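Local coordinates for protein leucyl aminopeptidase (Trypanosoma brucei brucei, PDB 5NTD) that probably removes amino-terminal residues such as leucine from peptides as a metal-dependent M17 aminopeptidase, and binds manganese ions and the inhibitor bestatin, at residues 105-110 and 121-126; 207-212 and 315-320; 268-273 and 337-342; 282-287 and 516-521; 408-413 and 438-443. All blocks are in the same frame, centred on the assembly; numbering follows the deposited sequence.

Contact 1: 105-110 and 121-126; sequences GEVPTK and DVVTAL
Leu126 of the helical segment 121-126 lies against the backbone of Gly105 and the side chain of Val107, and Val122, one turn earlier, meets Pro108. No polar bond joins the segments, and the packing falls into two kinds: methyl groups resting on strand backbone, and side chain against side chain. To the first belongs the leucine. Its CD1 stands 3.7 Å from Gly105 C, and its CD2 approaches Gly105 CA at 4.0 Å, so both methyls of the fork lie on a residue that has no side chain of its own. CG of Leu126 is anti to its carbonyl carbon (chi1 -64°), which places CG on the strand side. Side-chain packing is carried by one branch of Val107 and by the proline ring. CG2 of Val107 is shared, touching Leu126 CD1 at 3.8 Å and Val123 CG2 at 4.0 Å. Farther along, Pro108 and Val122 meet tip to tip: Pro108 CD is 3.6 Å from Val122 CG1 and 3.7 Å from Val122 CG2, facing both methyls of the valine. Leu126 also reaches Val50 on strand 46-52, the neighbour of strand 99-107 in the sheet. The short strand and helix segments run nearly antiparallel (170°), as expected where a helix returns across its sheet in a beta-alpha-beta crossover. Here strand 99-107, helix 120-131 and strand 140-145 form that unit in the macro-like N-terminal domain.

Contact 2: 207-212 and 315-320; sequences QLCQRL and GAAAVF
An antiparallel helix pair of the catalytic region brings Cys209 and Leu212 against Ala317 and Phe320. The short segments cross at 157° with their axes 9.0 Å apart, and Cys209 and Ala317 form the point of nearest backbone approach. The thiol of Cys209 is anti to the backbone N (chi1 -176°), which carries SG across to the facing helix. There it packs 3.8 Å from Ala317 CB and 3.9 Å from Ala317 C, a small side chain meeting another together with the helix backbone. One turn on, the CD1 branch of Leu212 touches two partners, lying 4.2 Å from Ala317 CB and 4.1 Å from Phe320 CD2. The leucine and phenylalanine side chains cross at about a right angle. A second methyl, Leu208 CD2, approaches the same ring obliquely, at 4.3 Å from Phe320 CE2, so two leucines of helix 196-214 touch adjacent ring carbons. All the touching residues are buried, and the packing relies on apolar groups and the thiol. Around the pair, helix 222-236 packs on Leu208, Leu212 and Phe320 through Tyr232, Ile228 and Ala229, while Cys19 of helix 6-20 adds to the cover of both leucines. Helix 314-328 in turn rests on strand 334-344, where Phe320 meets Leu339, and its Ala316 shares a backbone hydrogen bond with Lys289, a residue of a manganese site.

Contact 3: 268-273 and 337-342; sequences RLVTLL and CTLCLA
Thr338 and Thr271 face each other as a non-hydrogen-bonded pair between two antiparallel strands, and the side chain of Thr338 can be followed outward from its base. CB lies 3.7 Å from Thr271 OG1. From there the hydroxyl branch goes to the facing threonine: OG1, anti to the carbonyl carbon (chi1 -65°), is 2.9 Å from Thr271 OG1 in a hydroxyl-hydroxyl hydrogen bond. On the methyl branch, CG2 of Thr338 touches Leu269 CD1 at 3.7 Å and lies equally near Thr271 OG1. That leucine methyl touches Cys340 SG as well, at 4.0 Å, so one face of the sheet carries a row in which the hydroxyl pair passes into apolar packing. On the other face Val270 CG2 meets Leu341 CD1 at 3.8 Å, and the bases of Leu272 and Cys337 lie side by side. Backbone bonds fix this register. Val270 and Leu339 exchange two of them, with Val270 N 3.0 Å from Leu339 O in an almost straight bond (177°) and the reverse bond, Leu339 N to Val270 O, at 2.7 Å. Arg268 pairs likewise with Leu341, and Leu272 with Cys337. In the catalytic sheet, strand 268-274 runs between strands 239-244 and 334-344, and the latter also pairs in parallel with strand 283-291. His384 and Val377 of helix 374-387 pack on the threonine face, whereas helices 222-236 and 314-328 cover the face of Val270, Leu272 and Leu341.

Contact 4: 282-287 and 516-521; sequences KKVSLV and EYFRKL
Phe518, near the end of helix 511-519, and the final residue, Leu521, pack against Val284, Leu286 and Lys282 of strand 283-291 and its approach. The interactions across the contact are apolar. CG of Phe518, anti to its carbonyl carbon (chi1 -63°), lies on the strand side. Leu286 and Phe518 reach toward each other tip to tip: Leu286 CD2 lies 4.0 Å from Phe518 CZ, at the edge of the ring and near its plane. Val284 divides its two methyls between the partners. CG1 comes obliquely to the ring, 4.2 Å from Phe518 CE1, and CG2 is 4.1 Å from Leu521 CD1. The same leucine methyl rests 4.0 Å from Lys282 CB, so the lysine takes part through the base of its chain. The side-chain salt bridges here lie within segment 516-521. Glu516 receives Arg519 side-on, both nitrogens meeting one oxygen: NE of Arg519 is 2.8 Å from Glu516 OE1 and above the carboxylate plane, while Arg519 NH2 is met by the syn lone pair of OE1. The other oxygen, Glu516 OE2, takes Lys520 NZ at 2.9 Å, again on its syn side. This salt-bridge network ties the last helical turn to the residue that follows it. Leu335 and Ile397 of the adjoining strands extend the apolar surface under the helix. Such packing of a helix on parallel strands is characteristic of the layered alpha/beta catalytic domain.

Contact 5: 408-413 and 438-443; sequences IATGRH and TCFPVL
Thr410 turns its methyl group to segment 438-443, where CG2 touches both Phe440 and Val442. The Thr410 and Val442 side chains cross at about a right angle, with Thr410 CG2 3.9 Å from Val442 CG1. Against the aromatic, the same methyl stands at the edge of the ring and near its plane, 4.1 Å from Phe440 CD2. Pro441 CD lies over one face of that ring, toward its rim. The Thr410 hydroxyl points elsewhere, to His414 O and to Gln406 NE2. Thr438 presents its polar branch instead: with OG1 between the backbone N and the carbonyl carbon (chi1 46°), the hydroxyl is turned to His413 O and donates to it at 2.8 Å, approaching from above the carbonyl plane (44° out of it). A neighbouring subunit closes round this region, its Val442 packing on Phe440, its Tyr448 meeting the His413 ring and its Asp468 forming a salt bridge with Arg412. Gly411 leaves helical geometry with positive phi after helix 404-410, and the chain then enters strand 415-419. That strand, helix 422-435 and strand 439-441 make a beta-alpha-beta unit at the margin of the catalytic sheet, so the contact joins the preceding helix end to this unit at the subunit interface.

From the N terminus, contact 1 closes first, a short local loop within the N-terminal domain. The catalytic region then opens contacts 2, 3 and 4 in turn, at 207-212, 268-273 and 282-287, before any of them closes. Contact 2 closes at 315-320 and contact 3 at 337-342, so these three cross one another in the chain, and they also touch in space. Contact 2 joins two helices beside the sheet, contact 3 two of its strands, and contact 4 the C-terminal helix to strand 283-291. Contact 5 opens and closes inside the long loop of contact 4, at another part of that sheet. Contact 4 closes last, at the C terminus.

Contact 1: 105-110 and 121-126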
# COMPACT_ATOMS: atom_id res chain seq x y z
N GLY G 105 -14.08 38.78 21.67
CA GLY G 105 -13.49 38.11 20.50
C GLY G 105 -13.31 39.04 19.34
O GLY G 105 -14.23 39.76 18.99
N GLU G 106 -12.12 39.02 18.78
CA GLU G 106 -11.76 39.91 17.67
C GLU G 106 -11.86 39.17 16.33
O GLU G 106 -11.13 38.22 16.05
CB GLU G 106 -10.36 40.55 17.83
CG GLU G 106 -10.04 41.62 16.79
CD GLU G 106 -8.63 42.18 16.92
OE1 GLU G 106 -8.22 42.52 18.04
OE2 GLU G 106 -7.92 42.28 15.88
N VAL G 107 -12.73 39.69 15.49
CA VAL G 107 -12.93 39.20 14.11
C VAL G 107 -11.96 39.92 13.15
O VAL G 107 -11.89 41.14 13.15
CB VAL G 107 -14.36 39.46 13.62
CG1 VAL G 107 -14.58 38.86 12.24
CG2 VAL G 107 -15.36 38.91 14.62
N PRO G 108 -11.20 39.17 12.33
CA PRO G 108 -10.40 39.85 11.31
C PRO G 108 -11.23 40.61 10.28
O PRO G 108 -12.40 40.31 10.04
CB PRO G 108 -9.64 38.72 10.64
CG PRO G 108 -10.52 37.55 10.80
CD PRO G 108 -11.15 37.72 12.16
N THR G 109 -10.62 41.62 9.70
CA THR G 109 -11.25 42.33 8.58
C THR G 109 -10.74 41.77 7.24
O THR G 109 -11.39 41.96 6.24
CB THR G 109 -11.00 43.87 8.53
OG1 THR G 109 -9.61 44.12 8.61
CG2 THR G 109 -11.73 44.59 9.63
N LYS G 110 -9.54 41.18 7.24
CA LYS G 110 -8.95 40.51 6.03
C LYS G 110 -9.99 39.53 5.48
O LYS G 110 -10.59 38.74 6.20
CB LYS G 110 -7.62 39.78 6.30
N ASP G 121 -16.94 32.78 9.50
CA ASP G 121 -16.12 31.63 9.90
C ASP G 121 -15.46 31.87 11.27
O ASP G 121 -15.45 31.01 12.14
CB ASP G 121 -15.05 31.29 8.86
CG ASP G 121 -14.10 32.43 8.61
OD1 ASP G 121 -14.55 33.53 8.20
OD2 ASP G 121 -12.89 32.26 8.82
N VAL G 122 -14.91 33.07 11.45
CA VAL G 122 -14.25 33.42 12.73
C VAL G 122 -15.27 33.71 13.83
O VAL G 122 -15.08 33.34 14.97
CB VAL G 122 -13.28 34.57 12.57
CG1 VAL G 122 -12.65 34.93 13.91
CG2 VAL G 122 -12.17 34.19 11.59
N VAL G 123 -16.36 34.34 13.46
CA VAL G 123 -17.45 34.59 14.42
C VAL G 123 -17.85 33.27 15.10
O VAL G 123 -17.92 33.18 16.31
CB VAL G 123 -18.70 35.25 13.77
CG1 VAL G 123 -19.87 35.32 14.73
CG2 VAL G 123 -18.36 36.65 13.29
N THR G 124 -18.09 32.26 14.28
CA THR G 124 -18.44 30.92 14.78
C THR G 124 -17.38 30.40 15.78
O THR G 124 -17.69 29.98 16.87
CB THR G 124 -18.62 29.91 13.64
OG1 THR G 124 -19.75 30.31 12.86
CG2 THR G 124 -18.86 28.51 14.18
N ALA G 125 -16.14 30.48 15.37
CA ALA G 125 -15.02 29.95 16.20
C ALA G 125 -14.90 30.71 17.54
O ALA G 125 -14.72 30.15 18.60
CB ALA G 125 -13.71 30.01 15.44
N LEU G 126 -15.02 32.04 17.47
CA LEU G 126 -14.97 32.89 18.68
C LEU G 126 -16.09 32.56 19.68
O LEU G 126 -15.86 32.41 20.87
CB LEU G 126 -15.06 34.35 18.32
CG LEU G 126 -13.89 34.86 17.50
CD1 LEU G 126 -14.20 36.25 17.01
CD2 LEU G 126 -12.59 34.87 18.31

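Contact 2: 207-212 and 315-320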
# COMPACT_ATOMS: atom_id res chain seq x y z
N GLN G 207 -29.30 24.30 12.01
CA GLN G 207 -29.17 23.35 13.12
C GLN G 207 -29.85 22.02 12.88
O GLN G 207 -29.34 20.98 13.29
CB GLN G 207 -29.65 23.95 14.41
CG GLN G 207 -28.75 25.08 14.87
CD GLN G 207 -29.22 25.73 16.15
OE1 GLN G 207 -30.41 25.64 16.51
NE2 GLN G 207 -28.32 26.42 16.82
N LEU G 208 -30.98 22.04 12.20
CA LEU G 208 -31.62 20.77 11.79
C LEU G 208 -30.69 20.03 10.81
O LEU G 208 -30.52 18.83 10.90
CB LEU G 208 -32.98 21.01 11.14
CG LEU G 208 -33.67 19.77 10.61
CD1 LEU G 208 -33.88 18.74 11.71
CD2 LEU G 208 -35.02 20.14 10.01
N CYS G 209 -30.15 20.77 9.87
CA CYS G 209 -29.21 20.24 8.87
C CYS G 209 -28.02 19.62 9.59
O CYS G 209 -27.65 18.47 9.35
CB CYS G 209 -28.77 21.32 7.93
SG CYS G 209 -27.69 20.74 6.59
N GLN G 210 -27.50 20.36 10.54
CA GLN G 210 -26.41 19.88 11.41
C GLN G 210 -26.78 18.58 12.12
O GLN G 210 -25.99 17.62 12.18
CB GLN G 210 -26.03 20.93 12.42
CG GLN G 210 -24.73 20.65 13.14
CD GLN G 210 -24.58 21.52 14.38
OE1 GLN G 210 -23.73 22.39 14.44
NE2 GLN G 210 -25.39 21.25 15.40
N ARG G 211 -28.00 18.54 12.62
CA ARG G 211 -28.49 17.38 13.39
C ARG G 211 -28.52 16.15 12.52
O ARG G 211 -28.08 15.07 12.92
CB ARG G 211 -29.88 17.67 13.95
CG ARG G 211 -30.39 16.60 14.91
CD ARG G 211 -31.74 16.98 15.55
NE ARG G 211 -32.16 15.91 16.43
CZ ARG G 211 -31.63 15.67 17.63
NH1 ARG G 211 -30.69 16.47 18.15
NH2 ARG G 211 -32.03 14.60 18.32
N LEU G 212 -29.09 16.31 11.34
CA LEU G 212 -29.27 15.19 10.41
C LEU G 212 -27.88 14.62 9.98
O LEU G 212 -27.69 13.41 9.89
CB LEU G 212 -30.07 15.60 9.19
CG LEU G 212 -31.53 16.01 9.46
CD1 LEU G 212 -32.10 16.69 8.25
CD2 LEU G 212 -32.40 14.82 9.84
N GLY G 315 -25.75 16.69 1.41
CA GLY G 315 -26.41 17.39 0.29
C GLY G 315 -27.93 17.28 0.38
O GLY G 315 -28.65 18.24 0.10
N ALA G 316 -28.41 16.12 0.76
CA ALA G 316 -29.87 15.92 0.96
C ALA G 316 -30.39 16.77 2.12
O ALA G 316 -31.45 17.36 2.06
CB ALA G 316 -30.21 14.46 1.18
N ALA G 317 -29.63 16.80 3.19
CA ALA G 317 -29.97 17.61 4.34
C ALA G 317 -29.99 19.09 3.96
O ALA G 317 -30.88 19.83 4.38
CB ALA G 317 -29.01 17.39 5.50
N ALA G 318 -29.01 19.50 3.17
CA ALA G 318 -28.91 20.88 2.76
C ALA G 318 -30.15 21.34 1.96
O ALA G 318 -30.76 22.34 2.26
CB ALA G 318 -27.66 21.12 1.95
N VAL G 319 -30.50 20.58 0.92
CA VAL G 319 -31.65 20.92 0.10
C VAL G 319 -32.96 20.77 0.89
O VAL G 319 -33.88 21.57 0.75
CB VAL G 319 -31.75 20.12 -1.21
CG1 VAL G 319 -30.53 20.43 -2.07
CG2 VAL G 319 -31.91 18.63 -0.99
N PHE G 320 -33.03 19.77 1.73
CA PHE G 320 -34.21 19.57 2.57
C PHE G 320 -34.46 20.78 3.44
O PHE G 320 -35.55 21.30 3.52
CB PHE G 320 -34.06 18.33 3.45
CG PHE G 320 -35.23 18.10 4.36
CD1 PHE G 320 -36.51 17.95 3.84
CD2 PHE G 320 -35.06 18.01 5.74
CE1 PHE G 320 -37.60 17.71 4.68
CE2 PHE G 320 -36.14 17.77 6.58
CZ PHE G 320 -37.42 17.63 6.04

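Contact 3: 268-273 and 337-342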
# COMPACT_ATOMS: atom_id res chain seq x y z
N ARG G 268 -35.06 5.17 -1.25
CA ARG G 268 -36.24 5.97 -1.55
C ARG G 268 -35.88 7.18 -2.36
O ARG G 268 -34.90 7.85 -2.06
CB ARG G 268 -36.93 6.42 -0.24
CG ARG G 268 -37.70 5.30 0.45
CD ARG G 268 -37.46 5.35 1.93
NE ARG G 268 -38.39 4.54 2.70
CZ ARG G 268 -38.10 3.39 3.29
NH1 ARG G 268 -36.91 2.84 3.21
NH2 ARG G 268 -39.02 2.81 4.04
N LEU G 269 -36.71 7.46 -3.33
CA LEU G 269 -36.72 8.74 -4.01
C LEU G 269 -37.89 9.55 -3.44
O LEU G 269 -39.05 9.26 -3.69
CB LEU G 269 -36.86 8.57 -5.50
CG LEU G 269 -36.38 9.73 -6.36
CD1 LEU G 269 -34.89 9.95 -6.27
CD2 LEU G 269 -36.78 9.46 -7.80
N VAL G 270 -37.55 10.56 -2.67
CA VAL G 270 -38.51 11.38 -1.95
C VAL G 270 -38.58 12.78 -2.56
O VAL G 270 -37.60 13.53 -2.51
CB VAL G 270 -38.16 11.49 -0.49
CG1 VAL G 270 -39.17 12.34 0.26
CG2 VAL G 270 -38.08 10.12 0.15
N THR G 271 -39.74 13.14 -3.10
CA THR G 271 -39.90 14.45 -3.69
C THR G 271 -40.92 15.28 -2.91
O THR G 271 -42.04 14.85 -2.66
CB THR G 271 -40.29 14.38 -5.17
OG1 THR G 271 -39.25 13.72 -5.93
CG2 THR G 271 -40.47 15.77 -5.76
N LEU G 272 -40.50 16.48 -2.56
CA LEU G 272 -41.31 17.44 -1.83
C LEU G 272 -41.65 18.62 -2.75
O LEU G 272 -40.82 19.03 -3.56
CB LEU G 272 -40.58 17.97 -0.59
CG LEU G 272 -39.83 16.91 0.20
CD1 LEU G 272 -39.09 17.56 1.36
CD2 LEU G 272 -40.77 15.86 0.72
N LEU G 273 -42.89 19.13 -2.63
CA LEU G 273 -43.36 20.26 -3.47
C LEU G 273 -43.88 21.39 -2.66
O LEU G 273 -44.66 21.23 -1.76
CB LEU G 273 -44.46 19.84 -4.41
CG LEU G 273 -44.06 18.84 -5.49
CD1 LEU G 273 -45.32 18.26 -6.14
CD2 LEU G 273 -43.17 19.52 -6.54
N CYS G 337 -38.11 19.45 -4.24
CA CYS G 337 -36.94 19.00 -3.48
C CYS G 337 -36.93 17.48 -3.47
O CYS G 337 -37.76 16.83 -2.84
CB CYS G 337 -36.97 19.51 -2.05
SG CYS G 337 -35.57 18.91 -1.06
N THR G 338 -36.00 16.94 -4.23
CA THR G 338 -35.91 15.49 -4.43
C THR G 338 -34.71 14.96 -3.63
O THR G 338 -33.56 15.32 -3.88
CB THR G 338 -35.83 15.13 -5.92
OG1 THR G 338 -37.06 15.49 -6.56
CG2 THR G 338 -35.59 13.63 -6.12
N LEU G 339 -35.02 14.12 -2.67
CA LEU G 339 -34.01 13.47 -1.82
C LEU G 339 -33.72 12.08 -2.38
O LEU G 339 -34.60 11.24 -2.49
CB LEU G 339 -34.49 13.35 -0.40
CG LEU G 339 -35.03 14.62 0.24
CD1 LEU G 339 -35.53 14.28 1.64
CD2 LEU G 339 -33.98 15.72 0.31
N CYS G 340 -32.46 11.87 -2.73
CA CYS G 340 -32.02 10.60 -3.30
C CYS G 340 -31.45 9.79 -2.16
O CYS G 340 -30.25 9.84 -1.86
CB CYS G 340 -30.98 10.82 -4.39
SG CYS G 340 -31.51 11.92 -5.71
N LEU G 341 -32.33 9.04 -1.52
CA LEU G 341 -32.00 8.32 -0.27
C LEU G 341 -31.64 6.86 -0.52
O LEU G 341 -32.40 6.08 -1.10
CB LEU G 341 -33.13 8.36 0.72
CG LEU G 341 -33.62 9.75 1.10
CD1 LEU G 341 -34.83 9.63 2.04
CD2 LEU G 341 -32.54 10.57 1.76
N ALA G 342 -30.45 6.51 -0.07
CA ALA G 342 -29.95 5.13 -0.17
C ALA G 342 -28.80 4.96 0.80
O ALA G 342 -28.11 5.91 1.14
CB ALA G 342 -29.48 4.80 -1.57

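Contact 4: 282-287 and 516-521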
# COMPACT_ATOMS: atom_id res chain seq x y z
N LYS G 282 -39.54 32.28 -9.94
CA LYS G 282 -38.77 31.21 -10.57
C LYS G 282 -39.30 29.87 -10.17
O LYS G 282 -39.83 29.68 -9.08
CB LYS G 282 -37.28 31.29 -10.12
CG LYS G 282 -36.24 30.88 -11.16
CD LYS G 282 -36.27 31.85 -12.32
CE LYS G 282 -34.94 32.48 -12.59
NZ LYS G 282 -35.14 33.59 -13.56
N LYS G 283 -39.08 28.91 -11.04
CA LYS G 283 -39.31 27.49 -10.69
C LYS G 283 -37.96 26.77 -10.56
O LYS G 283 -37.17 26.69 -11.52
CB LYS G 283 -40.17 26.79 -11.73
CG LYS G 283 -41.46 27.51 -12.04
CD LYS G 283 -42.39 26.61 -12.86
CE LYS G 283 -43.29 27.38 -13.82
NZ LYS G 283 -42.79 27.18 -15.22
N VAL G 284 -37.71 26.25 -9.36
CA VAL G 284 -36.43 25.65 -9.03
C VAL G 284 -36.64 24.25 -8.51
O VAL G 284 -37.41 24.02 -7.60
CB VAL G 284 -35.66 26.47 -7.98
CG1 VAL G 284 -34.32 25.83 -7.69
CG2 VAL G 284 -35.45 27.89 -8.44
N SER G 285 -35.91 23.31 -9.08
CA SER G 285 -35.85 21.91 -8.61
C SER G 285 -34.55 21.64 -7.90
O SER G 285 -33.46 21.83 -8.46
CB SER G 285 -36.01 20.93 -9.74
OG SER G 285 -37.35 20.91 -10.21
N LEU G 286 -34.67 21.21 -6.66
CA LEU G 286 -33.54 20.85 -5.84
C LEU G 286 -33.40 19.34 -5.86
O LEU G 286 -34.39 18.62 -5.73
CB LEU G 286 -33.70 21.30 -4.39
CG LEU G 286 -34.02 22.78 -4.19
CD1 LEU G 286 -34.33 23.07 -2.73
CD2 LEU G 286 -32.86 23.66 -4.64
N VAL G 287 -32.16 18.87 -5.95
CA VAL G 287 -31.86 17.42 -5.89
C VAL G 287 -30.67 17.19 -4.95
O VAL G 287 -29.64 17.79 -5.12
CB VAL G 287 -31.53 16.88 -7.27
CG1 VAL G 287 -31.35 15.37 -7.22
CG2 VAL G 287 -32.65 17.21 -8.24
N GLU G 516 -30.35 32.42 0.59
CA GLU G 516 -29.81 33.66 0.05
C GLU G 516 -29.91 33.66 -1.46
O GLU G 516 -30.27 34.68 -2.08
CB GLU G 516 -28.39 33.86 0.53
CG GLU G 516 -27.70 35.10 -0.03
CD GLU G 516 -28.38 36.41 0.36
OE1 GLU G 516 -29.06 36.46 1.41
OE2 GLU G 516 -28.26 37.39 -0.42
N TYR G 517 -29.64 32.52 -2.08
CA TYR G 517 -29.78 32.38 -3.54
C TYR G 517 -31.25 32.68 -3.97
O TYR G 517 -31.51 33.47 -4.90
CB TYR G 517 -29.32 30.99 -4.04
CG TYR G 517 -29.57 30.71 -5.52
CD1 TYR G 517 -28.77 31.25 -6.49
CD2 TYR G 517 -30.66 29.96 -5.91
CE1 TYR G 517 -29.05 31.04 -7.85
CE2 TYR G 517 -30.96 29.75 -7.26
CZ TYR G 517 -30.16 30.29 -8.22
OH TYR G 517 -30.45 30.08 -9.55
N PHE G 518 -32.18 32.06 -3.29
CA PHE G 518 -33.63 32.26 -3.57
C PHE G 518 -34.06 33.75 -3.40
O PHE G 518 -34.78 34.29 -4.20
CB PHE G 518 -34.52 31.41 -2.67
CG PHE G 518 -34.35 29.94 -2.83
CD1 PHE G 518 -33.94 29.39 -4.01
CD2 PHE G 518 -34.65 29.10 -1.77
CE1 PHE G 518 -33.79 28.01 -4.15
CE2 PHE G 518 -34.51 27.73 -1.89
CZ PHE G 518 -34.09 27.18 -3.09
N ARG G 519 -33.51 34.38 -2.38
CA ARG G 519 -33.77 35.80 -2.06
C ARG G 519 -33.48 36.74 -3.23
O ARG G 519 -34.23 37.68 -3.45
CB ARG G 519 -32.95 36.29 -0.87
CG ARG G 519 -33.74 36.60 0.38
CD ARG G 519 -32.95 36.50 1.67
NE ARG G 519 -31.74 37.31 1.74
CZ ARG G 519 -31.66 38.58 2.18
NH1 ARG G 519 -32.74 39.25 2.55
NH2 ARG G 519 -30.47 39.16 2.23
N LYS G 520 -32.43 36.46 -3.99
CA LYS G 520 -31.99 37.35 -5.07
C LYS G 520 -32.45 36.93 -6.46
O LYS G 520 -32.00 37.52 -7.44
CB LYS G 520 -30.47 37.53 -5.06
CG LYS G 520 -29.86 38.03 -3.74
CD LYS G 520 -30.41 39.33 -3.21
CE LYS G 520 -30.27 39.51 -1.66
NZ LYS G 520 -29.04 40.08 -1.09
N LEU G 521 -33.37 35.98 -6.57
CA LEU G 521 -33.80 35.51 -7.90
C LEU G 521 -34.60 36.54 -8.73
O LEU G 521 -35.75 36.80 -8.40
CB LEU G 521 -34.63 34.20 -7.77
CG LEU G 521 -33.77 32.95 -7.57
CD1 LEU G 521 -34.60 31.72 -7.23
CD2 LEU G 521 -32.88 32.68 -8.78

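Contact 5: 408-413 and 438-443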
# COMPACT_ATOMS: atom_id res chain seq x y z
N ILE G 408 -9.53 18.80 -2.55
CA ILE G 408 -8.23 19.09 -3.20
C ILE G 408 -8.31 20.34 -4.05
O ILE G 408 -7.41 21.16 -4.07
CB ILE G 408 -7.77 17.87 -4.04
CG1 ILE G 408 -7.38 16.71 -3.09
CG2 ILE G 408 -6.60 18.24 -4.93
CD1 ILE G 408 -7.21 15.38 -3.77
N ALA G 409 -9.42 20.47 -4.74
CA ALA G 409 -9.61 21.58 -5.68
C ALA G 409 -9.97 22.91 -5.00
O ALA G 409 -9.29 23.91 -5.21
CB ALA G 409 -10.67 21.22 -6.72
N THR G 410 -11.06 22.91 -4.27
CA THR G 410 -11.64 24.15 -3.67
C THR G 410 -11.60 24.23 -2.15
O THR G 410 -11.89 25.26 -1.56
CB THR G 410 -13.08 24.43 -4.13
OG1 THR G 410 -13.96 23.42 -3.63
CG2 THR G 410 -13.16 24.46 -5.63
N GLY G 411 -11.21 23.15 -1.51
CA GLY G 411 -10.87 23.18 -0.06
C GLY G 411 -12.01 22.96 0.90
O GLY G 411 -13.12 22.62 0.50
N ARG G 412 -11.73 23.17 2.17
CA ARG G 412 -12.66 22.78 3.24
C ARG G 412 -13.82 23.75 3.44
O ARG G 412 -14.82 23.39 4.00
CB ARG G 412 -11.90 22.60 4.58
CG ARG G 412 -10.72 21.63 4.58
CD ARG G 412 -11.26 20.25 4.49
NE ARG G 412 -10.29 19.21 4.80
CZ ARG G 412 -10.29 18.47 5.91
NH1 ARG G 412 -11.22 18.63 6.86
NH2 ARG G 412 -9.35 17.56 6.06
N HIS G 413 -13.68 24.97 2.93
CA HIS G 413 -14.66 26.05 3.18
C HIS G 413 -15.46 26.47 2.00
O HIS G 413 -16.42 27.20 2.15
CB HIS G 413 -14.00 27.27 3.80
CG HIS G 413 -13.16 26.94 4.99
ND1 HIS G 413 -11.84 26.55 4.87
CD2 HIS G 413 -13.46 26.87 6.30
CE1 HIS G 413 -11.36 26.28 6.07
NE2 HIS G 413 -12.32 26.46 6.95
N THR G 438 -19.66 29.75 1.58
CA THR G 438 -18.92 30.15 0.38
C THR G 438 -18.72 29.00 -0.62
O THR G 438 -18.66 27.87 -0.24
CB THR G 438 -17.53 30.72 0.71
OG1 THR G 438 -16.90 29.87 1.65
CG2 THR G 438 -17.66 32.10 1.31
N CYS G 439 -18.67 29.37 -1.89
CA CYS G 439 -18.45 28.49 -3.01
C CYS G 439 -17.31 28.98 -3.89
O CYS G 439 -16.86 30.12 -3.79
CB CYS G 439 -19.72 28.33 -3.88
SG CYS G 439 -21.14 27.74 -2.95
N PHE G 440 -16.89 28.11 -4.80
CA PHE G 440 -15.91 28.49 -5.84
C PHE G 440 -16.10 27.61 -7.06
O PHE G 440 -16.42 26.43 -6.93
CB PHE G 440 -14.49 28.37 -5.30
CG PHE G 440 -13.48 29.04 -6.17
CD1 PHE G 440 -13.36 30.45 -6.16
CD2 PHE G 440 -12.76 28.32 -7.10
CE1 PHE G 440 -12.47 31.08 -7.00
CE2 PHE G 440 -11.89 28.95 -7.96
CZ PHE G 440 -11.73 30.33 -7.91
N PRO G 441 -15.98 28.18 -8.27
CA PRO G 441 -16.23 27.36 -9.45
C PRO G 441 -15.15 26.35 -9.76
O PRO G 441 -13.96 26.57 -9.48
CB PRO G 441 -16.29 28.35 -10.60
CG PRO G 441 -15.93 29.67 -10.05
CD PRO G 441 -15.58 29.54 -8.62
N VAL G 442 -15.60 25.24 -10.34
CA VAL G 442 -14.70 24.30 -10.98
C VAL G 442 -14.93 24.32 -12.48
O VAL G 442 -15.98 24.74 -12.94
CB VAL G 442 -14.76 22.88 -10.44
CG1 VAL G 442 -14.37 22.86 -8.98
CG2 VAL G 442 -16.14 22.28 -10.63
N LEU G 443 -13.93 23.85 -13.22
CA LEU G 443 -13.95 23.88 -14.69
C LEU G 443 -15.25 23.30 -15.27
O LEU G 443 -15.61 22.20 -14.96
CB LEU G 443 -12.77 23.12 -15.28
CG LEU G 443 -12.72 22.99 -16.80
CD1 LEU G 443 -12.44 24.33 -17.43
CD2 LEU G 443 -11.64 21.98 -17.18